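Carbonic anhydrase (Porphyridium purpureum, PDB 1DDZ) catalyses the zinc-dependent reversible hydration of carbon dioxide to hydrogencarbonate and a proton, as a beta-class carbonic anhydrase. Local coordinates at the interface of chains A and B. Sequence-based numbering; all coordinates share one arbitrary frame. Chains: chain A/B, Carbonic anhydrase.

The interface of chains A and B. Residues chain A 394-396, 398, 410; chain B 485-489.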
# COMPACT_ATOMS: atom_id res chain seq x y z
N LEU A 394 19.05 1.83 -11.03
CA LEU A 394 20.36 1.19 -11.13
C LEU A 394 21.40 1.85 -10.22
O LEU A 394 22.51 1.36 -10.11
CB LEU A 394 20.83 1.20 -12.58
CG LEU A 394 19.76 0.84 -13.62
CD1 LEU A 394 20.23 1.11 -15.04
CD2 LEU A 394 19.35 -0.60 -13.46
N GLY A 395 21.03 2.94 -9.56
CA GLY A 395 21.95 3.66 -8.69
C GLY A 395 22.13 3.10 -7.30
O GLY A 395 21.62 2.05 -6.97
N ASP A 396 22.83 3.85 -6.45
CA ASP A 396 23.11 3.40 -5.09
C ASP A 396 22.34 4.16 -3.98
O ASP A 396 22.68 4.05 -2.79
CB ASP A 396 24.62 3.50 -4.84
CG ASP A 396 25.46 2.82 -5.94
OD1 ASP A 396 25.02 1.81 -6.53
OD2 ASP A 396 26.59 3.30 -6.23
N ARG A 398 19.77 5.29 -1.10
CA ARG A 398 19.09 4.50 -0.06
C ARG A 398 17.81 5.13 0.53
O ARG A 398 17.49 4.93 1.70
CB ARG A 398 20.07 4.16 1.06
CG ARG A 398 21.27 3.38 0.60
CD ARG A 398 20.90 1.98 0.21
NE ARG A 398 22.04 1.25 -0.35
CZ ARG A 398 23.14 0.95 0.32
NH1 ARG A 398 23.26 1.31 1.60
NH2 ARG A 398 24.14 0.31 -0.28
N ARG A 410 14.82 -3.51 -10.58
CA ARG A 410 16.01 -4.32 -10.39
C ARG A 410 15.69 -5.79 -10.68
O ARG A 410 16.51 -6.50 -11.25
CB ARG A 410 16.55 -4.15 -8.98
CG ARG A 410 17.53 -3.00 -8.85
CD ARG A 410 18.81 -3.28 -9.63
NE ARG A 410 19.94 -2.91 -8.81
CZ ARG A 410 20.79 -3.75 -8.23
NH1 ARG A 410 20.68 -5.06 -8.38
NH2 ARG A 410 21.66 -3.27 -7.37
N ASN B 485 26.79 -6.72 -0.49
CA ASN B 485 26.50 -5.46 -1.14
C ASN B 485 25.62 -5.70 -2.34
O ASN B 485 25.81 -6.66 -3.08
CB ASN B 485 27.78 -4.79 -1.60
CG ASN B 485 27.52 -3.43 -2.18
OD1 ASN B 485 27.51 -3.27 -3.39
ND2 ASN B 485 27.23 -2.45 -1.32
N ASP B 486 24.60 -4.87 -2.50
CA ASP B 486 23.71 -5.04 -3.62
C ASP B 486 23.90 -3.96 -4.67
O ASP B 486 23.02 -3.75 -5.48
CB ASP B 486 22.25 -5.09 -3.16
CG ASP B 486 21.32 -5.55 -4.26
OD1 ASP B 486 21.73 -6.40 -5.08
OD2 ASP B 486 20.19 -5.05 -4.31
N ASP B 487 25.06 -3.34 -4.72
CA ASP B 487 25.29 -2.30 -5.71
C ASP B 487 25.85 -2.83 -7.04
O ASP B 487 26.72 -3.70 -7.08
CB ASP B 487 26.20 -1.20 -5.12
CG ASP B 487 25.58 -0.50 -3.90
OD1 ASP B 487 24.33 -0.41 -3.82
OD2 ASP B 487 26.33 -0.03 -3.01
N ILE B 488 25.24 -2.40 -8.14
CA ILE B 488 25.70 -2.80 -9.47
C ILE B 488 26.50 -1.66 -10.07
O ILE B 488 27.61 -1.87 -10.56
CB ILE B 488 24.54 -3.16 -10.42
CG1 ILE B 488 23.56 -1.99 -10.57
CG2 ILE B 488 23.85 -4.43 -9.95
CD1 ILE B 488 22.45 -2.23 -11.54
N GLY B 489 25.92 -0.46 -10.01
CA GLY B 489 26.56 0.73 -10.56
C GLY B 489 25.51 1.77 -10.95
O GLY B 489 25.56 2.90 -10.41
O HOH W 1 22.02 -0.48 -5.21
O HOH W 2 23.98 -0.03 -8.04
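With CG anti to its carbonyl carbon (chi1 -61°), B:Asp487 turns its carboxylate toward A:Arg398, whose chain, bent at chi2 (-71°), brings the guanidinium to meet it tip to tip. This patch of the two-fold symmetric interface between the two copies in the deposited assembly of a beta-class carbonic anhydrase packs the last modelled residues of chain B, a segment without helix or strand, against the loop that follows helix 388-392 of chain A and against helix 407-414. The salt bridge is long, 3.5 Å from A:Arg398 NH2 to B:Asp487 OD2, with the two planar groups nearly coplanar. B:Asn485 braces the acid from its own chain: its amide ND2 donates to B:Asp487 OD2 at 3.1 Å, from above the carboxylate plane, while its OD1 accepts the backbone N of B:Asp487. A:Asp396 crosses the same side chain, its OD1 lying 3.5 Å from B:Asp487 CB; the proximity of two acids may be eased by A:Arg398 and by water. Water 2 lies 2.6 Å from A:Asp396 OD1 and also joins the carbonyl O of A:Leu394 to the backbone N atoms of B:Ile488 and B:Gly489. Water 1 links the carbonyl O of A:Gly395 with B:Asp487 OD1, at 2.7 Å from the latter. A:Arg410 presents one guanidinium face to B:Ile488, with B:Ile488 CG2 3.6 Å from A:Arg410 CZ and offset toward the rim. The guanidinium also forms a loose salt bridge, A:Arg410 NH1 to B:Asp486 OD1 at 3.7 Å, its plane turned 44° from the carboxylate. B:Ile488 CD1 also reaches A:Leu394 CB at 3.9 Å.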